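Local atomic coordinates of putative poly(3-hydroxybutyrate) depolymerase LpqC (Bordetella parapertussis 12822, PDB entry 3D0K), a protein that probably acts as an alpha/beta-hydrolase-fold esterase that hydrolyses ester bonds, possibly those of poly(3-hydroxybutyrate). Residues A[54-59]-A[135-140]; A[117-122]-A[193-198]; A[122-127]-A[164-169]. All coordinates share one frame; numbering follows the deposited sequence.

Contact 1: residues A[54-59]-A[135-140]; sequences RPVVVV and EIADCE
V56 carries the whole of this small apolar contact with A137 and C139. At its CB the side chain forks. CG1 stands anti to the backbone N (chi1 174°), which leaves CG2 beside that nitrogen and aimed at the bend of 135-140. CB and CG1 stay back from the bend, and the touching is done by CG2. It meets the methyl of A137, V56 CG2 to A137 CB at 3.6 Å, a normal van der Waals distance between two methyls meeting end on. The second neighbour is the sulfur of C139, looser at 4.3 Å from V56 CG2 to C139 SG. A137 CB and C139 SG are themselves 4.2 Å apart, so the valine methyl sits against a pair of groups that already adjoin. No hydrogen bond crosses between the segments; their nearest CA atoms, those of V56 and C139, are 6.5 Å apart. C139 has a positive phi of 58° in the loop that follows the Schellman motif at E135, where the preceding helix ends. Y50 also packs on both V56 and A137. The backbone of V56 pairs with Q141 and Y143, so the methyl contact lies where strand 56-60 begins, beside the connection from helix 122-133 to strand 142-147, with I131 of that helix touching A137.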
ATOM      1  N   ARG A  54       8.869 -15.839   9.636  1.00 21.31           N
ATOM      2  CA  ARG A  54       9.551 -14.820   8.835  1.00 22.07           C
ATOM      3  C   ARG A  54       8.566 -13.782   8.329  1.00 20.79           C
ATOM      4  O   ARG A  54       7.365 -14.055   8.235  1.00 20.74           O
ATOM      5  CB  ARG A  54      10.324 -15.476   7.669  1.00 22.09           C
ATOM      6  CG  ARG A  54      11.301 -16.572   8.126  1.00 27.48           C
ATOM      7  CD  ARG A  54      12.709 -16.092   8.266  1.00 34.88           C
ATOM      8  NE  ARG A  54      12.808 -14.656   8.424  1.00 41.67           N
ATOM      9  CZ  ARG A  54      13.928 -13.954   8.272  1.00 45.27           C
ATOM     10  NH1 ARG A  54      13.892 -12.627   8.424  1.00 45.18           N
ATOM     11  NH2 ARG A  54      15.084 -14.575   7.962  1.00 46.89           N
ATOM     12  N   PRO A  55       9.056 -12.577   7.965  1.00 20.80           N
ATOM     13  CA  PRO A  55       8.112 -11.527   7.559  1.00 19.99           C
ATOM     14  C   PRO A  55       7.205 -11.830   6.316  1.00 20.06           C
ATOM     15  O   PRO A  55       7.564 -12.612   5.414  1.00 19.12           O
ATOM     16  CB  PRO A  55       9.043 -10.349   7.219  1.00 21.74           C
ATOM     17  CG  PRO A  55      10.267 -10.591   8.073  1.00 20.82           C
ATOM     18  CD  PRO A  55      10.448 -12.098   7.973  1.00 21.90           C
ATOM     19  N   VAL A  56       6.044 -11.169   6.278  1.00 18.36           N
ATOM     20  CA  VAL A  56       5.150 -11.205   5.119  1.00 18.11           C
ATOM     21  C   VAL A  56       5.134  -9.811   4.585  1.00 17.01           C
ATOM     22  O   VAL A  56       4.995  -8.891   5.358  1.00 18.27           O
ATOM     23  CB  VAL A  56       3.738 -11.555   5.541  1.00 17.53           C
ATOM     24  CG1 VAL A  56       2.757 -11.438   4.329  1.00 18.30           C
ATOM     25  CG2 VAL A  56       3.780 -12.971   6.199  1.00 19.93           C
ATOM     26  N   VAL A  57       5.386  -9.656   3.291  1.00 16.88           N
ATOM     27  CA  VAL A  57       5.304  -8.331   2.673  1.00 16.11           C
ATOM     28  C   VAL A  57       4.074  -8.276   1.752  1.00 16.80           C
ATOM     29  O   VAL A  57       3.936  -9.067   0.844  1.00 17.97           O
ATOM     30  CB  VAL A  57       6.596  -8.004   1.893  1.00 16.63           C
ATOM     31  CG1 VAL A  57       6.453  -6.570   1.335  1.00 14.85           C
ATOM     32  CG2 VAL A  57       7.843  -8.192   2.844  1.00 17.70           C
ATOM     33  N   VAL A  58       3.151  -7.355   2.026  1.00 16.69           N
ATOM     34  CA  VAL A  58       1.966  -7.170   1.166  1.00 16.52           C
ATOM     35  C   VAL A  58       2.415  -6.076   0.163  1.00 17.19           C
ATOM     36  O   VAL A  58       2.888  -5.034   0.577  1.00 16.98           O
ATOM     37  CB  VAL A  58       0.757  -6.743   1.967  1.00 15.38           C
ATOM     38  CG1 VAL A  58      -0.462  -6.480   1.067  1.00 15.36           C
ATOM     39  CG2 VAL A  58       0.378  -7.850   3.046  1.00 17.48           C
ATOM     40  N   VAL A  59       2.288  -6.338  -1.129  1.00 16.22           N
ATOM     41  CA  VAL A  59       2.753  -5.379  -2.154  1.00 16.38           C
ATOM     42  C   VAL A  59       1.566  -4.927  -2.979  1.00 17.19           C
ATOM     43  O   VAL A  59       0.887  -5.773  -3.586  1.00 17.16           O
ATOM     44  CB  VAL A  59       3.819  -6.063  -3.050  1.00 18.21           C
ATOM     45  CG1 VAL A  59       4.183  -5.195  -4.208  1.00 20.15           C
ATOM     46  CG2 VAL A  59       5.051  -6.439  -2.228  1.00 17.24           C
ATOM     47  N   GLU A 135      -2.002 -21.248   8.817  1.00 19.58           N
ATOM     48  CA  GLU A 135      -0.731 -21.578   9.513  1.00 20.17           C
ATOM     49  C   GLU A 135       0.440 -21.452   8.534  1.00 19.55           C
ATOM     50  O   GLU A 135       1.465 -22.133   8.687  1.00 20.24           O
ATOM     51  CB  GLU A 135      -0.746 -22.974  10.187  1.00 20.18           C
ATOM     52  CG  GLU A 135      -1.687 -23.109  11.408  1.00 23.50           C
ATOM     53  CD  GLU A 135      -1.564 -24.474  12.099  1.00 25.63           C
ATOM     54  OE1 GLU A 135      -1.992 -25.523  11.526  1.00 33.93           O
ATOM     55  OE2 GLU A 135      -1.024 -24.523  13.223  1.00 31.65           O
ATOM     56  N   ILE A 136       0.266 -20.614   7.512  1.00 19.72           N
ATOM     57  CA  ILE A 136       1.326 -20.375   6.532  1.00 20.25           C
ATOM     58  C   ILE A 136       2.347 -19.398   7.145  1.00 20.46           C
ATOM     59  O   ILE A 136       3.569 -19.541   6.966  1.00 19.47           O
ATOM     60  CB  ILE A 136       0.729 -19.866   5.187  1.00 20.46           C
ATOM     61  CG1 ILE A 136      -0.034 -20.998   4.466  1.00 20.38           C
ATOM     62  CG2 ILE A 136       1.817 -19.248   4.293  1.00 20.95           C
ATOM     63  CD1 ILE A 136       0.825 -22.227   4.073  1.00 23.17           C
ATOM     64  N   ALA A 137       1.848 -18.399   7.863  1.00 20.97           N
ATOM     65  CA  ALA A 137       2.722 -17.416   8.474  1.00 22.65           C
ATOM     66  C   ALA A 137       2.079 -16.928   9.731  1.00 23.82           C
ATOM     67  O   ALA A 137       0.839 -16.815   9.787  1.00 24.57           O
ATOM     68  CB  ALA A 137       2.957 -16.226   7.496  1.00 20.76           C
ATOM     69  N   ASP A 138       2.869 -16.611  10.759  1.00 24.17           N
ATOM     70  CA  ASP A 138       2.187 -16.101  11.938  1.00 27.22           C
ATOM     71  C   ASP A 138       1.788 -14.625  11.864  1.00 27.41           C
ATOM     72  O   ASP A 138       0.984 -14.184  12.675  1.00 27.24           O
ATOM     73  CB  ASP A 138       2.840 -16.472  13.261  1.00 28.82           C
ATOM     74  CG  ASP A 138       4.274 -16.170  13.288  1.00 34.38           C
ATOM     75  OD1 ASP A 138       5.042 -17.035  13.824  1.00 38.87           O
ATOM     76  OD2 ASP A 138       4.621 -15.068  12.772  1.00 40.43           O
ATOM     77  N   CYS A 139       2.289 -13.905  10.854  1.00 27.68           N
ATOM     78  CA  CYS A 139       1.869 -12.519  10.590  1.00 28.11           C
ATOM     79  C   CYS A 139       2.099 -11.579  11.792  1.00 29.12           C
ATOM     80  O   CYS A 139       1.325 -10.654  12.033  1.00 29.52           O
ATOM     81  CB  CYS A 139       0.420 -12.468  10.091  1.00 27.86           C
ATOM     82  SG  CYS A 139       0.204 -13.290   8.509  1.00 29.56           S
ATOM     83  N   GLU A 140       3.171 -11.844  12.536  1.00 29.96           N
ATOM     84  CA  GLU A 140       3.643 -10.974  13.598  1.00 31.94           C
ATOM     85  C   GLU A 140       4.296  -9.760  12.984  1.00 30.80           C
ATOM     86  O   GLU A 140       4.122  -8.669  13.477  1.00 32.18           O
ATOM     87  CB  GLU A 140       4.726 -11.683  14.418  1.00 33.42           C
ATOM     88  CG  GLU A 140       4.695 -11.388  15.923  1.00 41.06           C
ATOM     89  CD  GLU A 140       3.663 -12.248  16.639  1.00 49.94           C
ATOM     90  OE1 GLU A 140       2.936 -12.987  15.933  1.00 52.90           O
ATOM     91  OE2 GLU A 140       3.573 -12.188  17.897  1.00 53.59           O
TER

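Contact 2: residues A[117-122]-A[193-198]; sequences DGWTYA and VGLTED
Two connections of the alpha/beta-hydrolase fold meet here: the turn that leads into helix 122-133, and the end of the long excursion between strand 168-172 and helix 197-205. W119 bridges them with the outer end of its six-membered ring. CZ2 and CH2 straddle the branch point of V193, W119 CZ2 lying 3.6 Å from V193 CB and W119 CH2 equally near it. The valine comes in at the edge of the indole, close to its plane, and the two side chains cross at about a right angle. V193 CG2 extends the edge contact, 3.9 Å from W119 CH2, while V193 CG1 sits 4.0 Å from W119 CZ2. L195 is more distant, its CD1 4.4 Å from W119 CH2. With CG beside the backbone N (chi1 -62°), the indole reaches across to the other segment, and its nitrogen is spent on its own side of the contact: NE1 hydrogen-bonds to the carbonyl O of R114, which helps fix the ring's rotation. F186 meets the same indole with planes inclined at about 40°, and F107 packs on V193. Just beyond, T196 is the N-cap of helix 197-205. The excursion after the sixth strand is where alpha/beta hydrolases commonly carry their cap or lid, and this buried aromatic junction is consistent with such an insertion being seated on the core.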
ATOM      1  N   ASP A 117     -15.450  -1.344   6.784  1.00 24.21           N
ATOM      2  CA  ASP A 117     -14.957  -2.697   6.590  1.00 26.61           C
ATOM      3  C   ASP A 117     -15.361  -3.300   5.262  1.00 24.75           C
ATOM      4  O   ASP A 117     -14.906  -4.376   4.893  1.00 24.76           O
ATOM      5  CB  ASP A 117     -15.205  -3.634   7.769  1.00 28.20           C
ATOM      6  CG  ASP A 117     -16.418  -3.333   8.500  1.00 36.06           C
ATOM      7  OD1 ASP A 117     -17.546  -3.462   7.916  1.00 41.10           O
ATOM      8  OD2 ASP A 117     -16.239  -2.982   9.702  1.00 44.97           O
ATOM      9  N   GLY A 118     -16.150  -2.550   4.502  1.00 23.43           N
ATOM     10  CA  GLY A 118     -16.509  -2.962   3.152  1.00 21.77           C
ATOM     11  C   GLY A 118     -15.600  -2.367   2.085  1.00 21.44           C
ATOM     12  O   GLY A 118     -15.741  -2.688   0.890  1.00 20.80           O
ATOM     13  N   TRP A 119     -14.709  -1.469   2.488  1.00 19.49           N
ATOM     14  CA  TRP A 119     -13.838  -0.809   1.501  1.00 18.80           C
ATOM     15  C   TRP A 119     -12.801  -1.800   0.994  1.00 18.71           C
ATOM     16  O   TRP A 119     -12.476  -2.786   1.674  1.00 17.22           O
ATOM     17  CB  TRP A 119     -13.151   0.456   2.068  1.00 18.65           C
ATOM     18  CG  TRP A 119     -14.087   1.572   2.507  1.00 20.47           C
ATOM     19  CD1 TRP A 119     -15.464   1.522   2.625  1.00 21.02           C
ATOM     20  CD2 TRP A 119     -13.700   2.879   2.899  1.00 18.84           C
ATOM     21  NE1 TRP A 119     -15.937   2.737   3.071  1.00 21.15           N
ATOM     22  CE2 TRP A 119     -14.880   3.589   3.233  1.00 18.56           C
ATOM     23  CE3 TRP A 119     -12.461   3.541   2.977  1.00 20.31           C
ATOM     24  CZ2 TRP A 119     -14.853   4.916   3.652  1.00 22.02           C
ATOM     25  CZ3 TRP A 119     -12.435   4.879   3.411  1.00 20.87           C
ATOM     26  CH2 TRP A 119     -13.621   5.539   3.744  1.00 19.79           C
ATOM     27  N   THR A 120     -12.303  -1.556  -0.223  1.00 17.43           N
ATOM     28  CA  THR A 120     -11.297  -2.437  -0.854  1.00 18.64           C
ATOM     29  C   THR A 120     -10.096  -2.597   0.113  1.00 19.08           C
ATOM     30  O   THR A 120      -9.511  -3.688   0.220  1.00 19.15           O
ATOM     31  CB  THR A 120     -10.803  -1.846  -2.190  1.00 18.33           C
ATOM     32  OG1 THR A 120     -11.911  -1.323  -2.928  1.00 19.26           O
ATOM     33  CG2 THR A 120     -10.045  -2.952  -3.061  1.00 17.41           C
ATOM     34  N   TYR A 121      -9.754  -1.524   0.842  1.00 18.06           N
ATOM     35  CA  TYR A 121      -8.584  -1.538   1.752  1.00 17.74           C
ATOM     36  C   TYR A 121      -8.682  -2.631   2.812  1.00 19.36           C
ATOM     37  O   TYR A 121      -7.646  -3.157   3.251  1.00 20.45           O
ATOM     38  CB  TYR A 121      -8.451  -0.218   2.490  1.00 16.28           C
ATOM     39  CG  TYR A 121      -8.503   1.013   1.567  1.00 16.17           C
ATOM     40  CD1 TYR A 121      -7.873   0.989   0.322  1.00 17.58           C
ATOM     41  CD2 TYR A 121      -9.192   2.172   1.960  1.00 15.26           C
ATOM     42  CE1 TYR A 121      -7.955   2.107  -0.544  1.00 15.63           C
ATOM     43  CE2 TYR A 121      -9.264   3.299   1.132  1.00 14.46           C
ATOM     44  CZ  TYR A 121      -8.646   3.241  -0.120  1.00 16.66           C
ATOM     45  OH  TYR A 121      -8.694   4.398  -0.918  1.00 14.83           O
ATOM     46  N   ALA A 122      -9.906  -2.886   3.280  1.00 19.37           N
ATOM     47  CA  ALA A 122     -10.170  -3.816   4.404  1.00 19.84           C
ATOM     48  C   ALA A 122      -9.869  -5.286   4.060  1.00 20.35           C
ATOM     49  O   ALA A 122      -9.742  -6.150   4.960  1.00 22.33           O
ATOM     50  CB  ALA A 122     -11.645  -3.685   4.866  1.00 19.73           C
ATOM     51  N   VAL A 193     -17.401  10.192   4.778  1.00 23.84           N
ATOM     52  CA  VAL A 193     -17.244   8.730   4.695  1.00 23.44           C
ATOM     53  C   VAL A 193     -17.294   7.997   6.033  1.00 23.62           C
ATOM     54  O   VAL A 193     -16.822   6.865   6.122  1.00 24.65           O
ATOM     55  CB  VAL A 193     -15.934   8.350   3.951  1.00 23.01           C
ATOM     56  CG1 VAL A 193     -16.122   8.499   2.453  1.00 23.84           C
ATOM     57  CG2 VAL A 193     -14.724   9.158   4.490  1.00 20.56           C
ATOM     58  N   GLY A 194     -17.839   8.635   7.072  1.00 23.02           N
ATOM     59  CA  GLY A 194     -17.974   8.017   8.404  1.00 24.30           C
ATOM     60  C   GLY A 194     -16.675   7.812   9.192  1.00 25.03           C
ATOM     61  O   GLY A 194     -16.602   6.960  10.086  1.00 25.30           O
ATOM     62  N   LEU A 195     -15.658   8.598   8.876  1.00 24.12           N
ATOM     63  CA  LEU A 195     -14.386   8.553   9.620  1.00 24.47           C
ATOM     64  C   LEU A 195     -14.435   9.522  10.807  1.00 24.89           C
ATOM     65  O   LEU A 195     -15.244  10.438  10.818  1.00 24.41           O
ATOM     66  CB  LEU A 195     -13.237   8.912   8.689  1.00 23.36           C
ATOM     67  CG  LEU A 195     -12.964   7.888   7.575  1.00 23.32           C
ATOM     68  CD1 LEU A 195     -11.850   8.369   6.633  1.00 23.41           C
ATOM     69  CD2 LEU A 195     -12.667   6.497   8.142  1.00 24.31           C
ATOM     70  N   THR A 196     -13.568   9.325  11.796  1.00 25.24           N
ATOM     71  CA  THR A 196     -13.623  10.137  13.044  1.00 25.68           C
ATOM     72  C   THR A 196     -12.268  10.783  13.335  1.00 24.37           C
ATOM     73  O   THR A 196     -11.270  10.432  12.706  1.00 23.94           O
ATOM     74  CB  THR A 196     -13.971   9.255  14.241  1.00 25.96           C
ATOM     75  OG1 THR A 196     -12.902   8.335  14.460  1.00 27.95           O
ATOM     76  CG2 THR A 196     -15.267   8.466  13.990  1.00 27.82           C
ATOM     77  N   GLU A 197     -12.232  11.723  14.285  1.00 23.74           N
ATOM     78  CA  GLU A 197     -10.953  12.266  14.764  1.00 24.41           C
ATOM     79  C   GLU A 197      -9.990  11.198  15.312  1.00 24.17           C
ATOM     80  O   GLU A 197      -8.777  11.347  15.195  1.00 23.93           O
ATOM     81  CB  GLU A 197     -11.159  13.424  15.765  1.00 24.48           C
ATOM     82  CG  GLU A 197     -11.523  14.777  15.047  1.00 24.34           C
ATOM     83  CD  GLU A 197     -10.289  15.544  14.470  1.00 26.29           C
ATOM     84  OE1 GLU A 197     -10.236  15.798  13.256  1.00 24.11           O
ATOM     85  OE2 GLU A 197      -9.374  15.923  15.231  1.00 29.01           O
ATOM     86  N   ASP A 198     -10.526  10.118  15.879  1.00 25.12           N
ATOM     87  CA  ASP A 198      -9.694   8.983  16.281  1.00 25.50           C
ATOM     88  C   ASP A 198      -8.962   8.336  15.107  1.00 24.62           C
ATOM     89  O   ASP A 198      -7.792   7.929  15.266  1.00 24.18           O
ATOM     90  CB  ASP A 198     -10.513   7.921  17.049  1.00 27.23           C
ATOM     91  CG  ASP A 198     -10.952   8.410  18.446  1.00 33.90           C
ATOM     92  OD1 ASP A 198     -11.730   7.681  19.143  1.00 40.75           O
ATOM     93  OD2 ASP A 198     -10.515   9.517  18.867  1.00 39.14           O
TER

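Contact 3: residues A[122-127]-A[164-169]; sequences ALVARV and APFHAV
Aromatic packing comes first: V124 pushes one methyl against the rim of the F166 ring. V124 CG1 is 3.7 Å from F166 CE2 and 3.9 Å from F166 CZ, and it lies in the ring plane, so this is a contact at the edge and not a CH-pi approach over a face. The valine sets CG1 anti to its backbone N (chi1 175°), reaching outward from the helix to the phenyl. One face of that phenyl belongs to its own segment: P165 CB stands 3.9 Å above the plane, over the centre of the ring. The proline thereby covers the ring from above while the helix meets its rim.

The aliphatic pair is a little more widely spaced: A125 CB touches P165 CG at 4.0 Å, nearer the surface than the V124 pair, and the CA atoms of A125 and P165 are 6.5 Å apart. In the alpha/beta-hydrolase arrangement this is helix 122-133, between strands 84-89 and 142-147 in the chain, meeting the approach to the sixth strand, 168-172. Helix 149-160, which follows the presumed nucleophile elbow, shares the site: its L157 packs on both V124 and F166, and L144 of the neighbouring strand also touches the phenyl.

No hydrogen bond joins the two segments. The helix turn is held by V127 N to L123 O at 3.0 Å, whereas the bond from R126 N to A122 O is weak. On the other segment, F166 O accepts a hydrogen bond from the hydroxyl of Y206, and the backbone of H167 pairs with V142.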
ATOM      1  N   ALA A 122      -9.906  -2.886   3.280  1.00 19.37           N
ATOM      2  CA  ALA A 122     -10.170  -3.816   4.404  1.00 19.84           C
ATOM      3  C   ALA A 122      -9.869  -5.286   4.060  1.00 20.35           C
ATOM      4  O   ALA A 122      -9.742  -6.150   4.960  1.00 22.33           O
ATOM      5  CB  ALA A 122     -11.645  -3.685   4.866  1.00 19.73           C
ATOM      6  N   LEU A 123      -9.794  -5.573   2.771  1.00 18.78           N
ATOM      7  CA  LEU A 123      -9.470  -6.895   2.262  1.00 18.09           C
ATOM      8  C   LEU A 123      -8.055  -7.306   2.639  1.00 19.00           C
ATOM      9  O   LEU A 123      -7.793  -8.499   2.810  1.00 19.29           O
ATOM     10  CB  LEU A 123      -9.615  -6.898   0.738  1.00 19.46           C
ATOM     11  CG  LEU A 123     -11.072  -6.787   0.257  1.00 20.55           C
ATOM     12  CD1 LEU A 123     -11.099  -6.680  -1.233  1.00 22.06           C
ATOM     13  CD2 LEU A 123     -11.869  -8.025   0.705  1.00 22.69           C
ATOM     14  N   VAL A 124      -7.126  -6.347   2.760  1.00 18.80           N
ATOM     15  CA  VAL A 124      -5.719  -6.714   3.150  1.00 19.41           C
ATOM     16  C   VAL A 124      -5.686  -7.462   4.486  1.00 18.88           C
ATOM     17  O   VAL A 124      -5.187  -8.595   4.561  1.00 18.15           O
ATOM     18  CB  VAL A 124      -4.766  -5.507   3.147  1.00 18.83           C
ATOM     19  CG1 VAL A 124      -3.323  -5.908   3.681  1.00 20.95           C
ATOM     20  CG2 VAL A 124      -4.698  -4.938   1.756  1.00 18.67           C
ATOM     21  N   ALA A 125      -6.234  -6.862   5.530  1.00 18.77           N
ATOM     22  CA  ALA A 125      -6.295  -7.547   6.820  1.00 19.61           C
ATOM     23  C   ALA A 125      -7.013  -8.911   6.788  1.00 19.89           C
ATOM     24  O   ALA A 125      -6.590  -9.863   7.495  1.00 19.10           O
ATOM     25  CB  ALA A 125      -6.862  -6.627   7.909  1.00 20.15           C
ATOM     26  N   ARG A 126      -8.073  -9.025   5.989  0.50 19.48           N
ATOM     27  CA  ARG A 126      -8.818 -10.295   5.919  0.50 19.80           C
ATOM     28  C   ARG A 126      -7.953 -11.399   5.311  0.50 19.56           C
ATOM     29  O   ARG A 126      -7.929 -12.548   5.810  0.50 19.23           O
ATOM     30  CB  ARG A 126     -10.111 -10.143   5.123  0.50 19.88           C
ATOM     31  CG  ARG A 126     -11.055  -9.098   5.672  0.50 22.72           C
ATOM     32  CD  ARG A 126     -12.404  -9.186   4.966  0.50 27.35           C
ATOM     33  NE  ARG A 126     -13.437  -8.470   5.703  0.50 31.32           N
ATOM     34  CZ  ARG A 126     -14.001  -7.338   5.292  0.50 34.06           C
ATOM     35  NH1 ARG A 126     -13.631  -6.775   4.142  0.50 36.01           N
ATOM     36  NH2 ARG A 126     -14.946  -6.773   6.029  0.50 34.63           N
ATOM     37  N   VAL A 127      -7.232 -11.051   4.244  1.00 19.06           N
ATOM     38  CA  VAL A 127      -6.345 -11.997   3.606  1.00 18.97           C
ATOM     39  C   VAL A 127      -5.283 -12.413   4.612  1.00 18.86           C
ATOM     40  O   VAL A 127      -5.014 -13.620   4.739  1.00 17.80           O
ATOM     41  CB  VAL A 127      -5.660 -11.418   2.328  1.00 19.60           C
ATOM     42  CG1 VAL A 127      -4.479 -12.329   1.890  1.00 19.51           C
ATOM     43  CG2 VAL A 127      -6.705 -11.262   1.212  1.00 20.62           C
ATOM     44  N   ALA A 164      -3.425  -2.481  13.699  1.00 22.56           N
ATOM     45  CA  ALA A 164      -2.883  -3.665  14.399  1.00 22.23           C
ATOM     46  C   ALA A 164      -2.163  -4.723  13.527  1.00 22.43           C
ATOM     47  O   ALA A 164      -1.107  -5.225  13.947  1.00 22.91           O
ATOM     48  CB  ALA A 164      -3.964  -4.333  15.396  1.00 22.84           C
ATOM     49  N   PRO A 165      -2.693  -5.050  12.321  1.00 22.77           N
ATOM     50  CA  PRO A 165      -2.011  -6.061  11.520  1.00 22.54           C
ATOM     51  C   PRO A 165      -0.613  -5.647  10.986  1.00 22.25           C
ATOM     52  O   PRO A 165       0.135  -6.520  10.568  1.00 23.03           O
ATOM     53  CB  PRO A 165      -2.976  -6.270  10.346  1.00 22.50           C
ATOM     54  CG  PRO A 165      -4.318  -5.782  10.852  1.00 22.54           C
ATOM     55  CD  PRO A 165      -3.941  -4.608  11.666  1.00 23.07           C
ATOM     56  N   PHE A 166      -0.279  -4.355  10.989  1.00 20.65           N
ATOM     57  CA  PHE A 166       0.872  -3.863  10.237  1.00 20.77           C
ATOM     58  C   PHE A 166       2.035  -3.390  11.096  1.00 20.38           C
ATOM     59  O   PHE A 166       1.887  -2.476  11.921  1.00 21.90           O
ATOM     60  CB  PHE A 166       0.438  -2.738   9.274  1.00 20.17           C
ATOM     61  CG  PHE A 166      -0.767  -3.114   8.454  1.00 21.51           C
ATOM     62  CD1 PHE A 166      -2.046  -2.636   8.801  1.00 21.60           C
ATOM     63  CD2 PHE A 166      -0.632  -3.990   7.387  1.00 19.97           C
ATOM     64  CE1 PHE A 166      -3.156  -3.001   8.053  1.00 22.95           C
ATOM     65  CE2 PHE A 166      -1.743  -4.395   6.622  1.00 21.44           C
ATOM     66  CZ  PHE A 166      -3.014  -3.885   6.954  1.00 19.78           C
ATOM     67  N   HIS A 167       3.185  -4.025  10.898  1.00 19.89           N
ATOM     68  CA  HIS A 167       4.444  -3.637  11.567  1.00 19.46           C
ATOM     69  C   HIS A 167       5.169  -2.414  10.944  1.00 20.08           C
ATOM     70  O   HIS A 167       5.791  -1.589  11.649  1.00 20.10           O
ATOM     71  CB  HIS A 167       5.378  -4.832  11.542  1.00 20.00           C
ATOM     72  CG  HIS A 167       6.744  -4.545  12.069  1.00 23.67           C
ATOM     73  ND1 HIS A 167       7.004  -4.387  13.416  1.00 24.62           N
ATOM     74  CD2 HIS A 167       7.929  -4.385  11.427  1.00 27.50           C
ATOM     75  CE1 HIS A 167       8.296  -4.142  13.581  1.00 29.96           C
ATOM     76  NE2 HIS A 167       8.875  -4.133  12.387  1.00 28.49           N
ATOM     77  N   ALA A 168       5.087  -2.302   9.624  1.00 18.31           N
ATOM     78  CA  ALA A 168       5.712  -1.192   8.887  1.00 18.35           C
ATOM     79  C   ALA A 168       4.907  -0.962   7.642  1.00 16.86           C
ATOM     80  O   ALA A 168       4.356  -1.919   7.064  1.00 17.88           O
ATOM     81  CB  ALA A 168       7.170  -1.533   8.504  1.00 16.51           C
ATOM     82  N   VAL A 169       4.848   0.300   7.190  1.00 17.14           N
ATOM     83  CA  VAL A 169       4.028   0.708   6.063  1.00 17.18           C
ATOM     84  C   VAL A 169       4.780   1.823   5.309  1.00 17.43           C
ATOM     85  O   VAL A 169       5.268   2.787   5.906  1.00 16.96           O
ATOM     86  CB  VAL A 169       2.630   1.257   6.483  1.00 17.24           C
ATOM     87  CG1 VAL A 169       1.820   1.717   5.221  1.00 16.71           C
ATOM     88  CG2 VAL A 169       1.840   0.166   7.301  1.00 18.64           C
TER

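Contacts 1 and 3 both reach the central sheet and touch each other, V58 CG1 lying 3.9 Å from V124 CG1; contact 3 uses the first turns of helix 122-133, contact 1 the loop that leaves it. Contact 2 shares A122 with contact 3, their centres about 14 Å apart, yet its centre is about 24 Å from that of contact 1. Contacts 1 and 2 are buried, contact 3 only partly, with A125 and P165 toward the surface. All three are apolar: methyls and sulfur in contact 1, an indole edge in contact 2, a phenyl edge and an alanine-proline pair in contact 3.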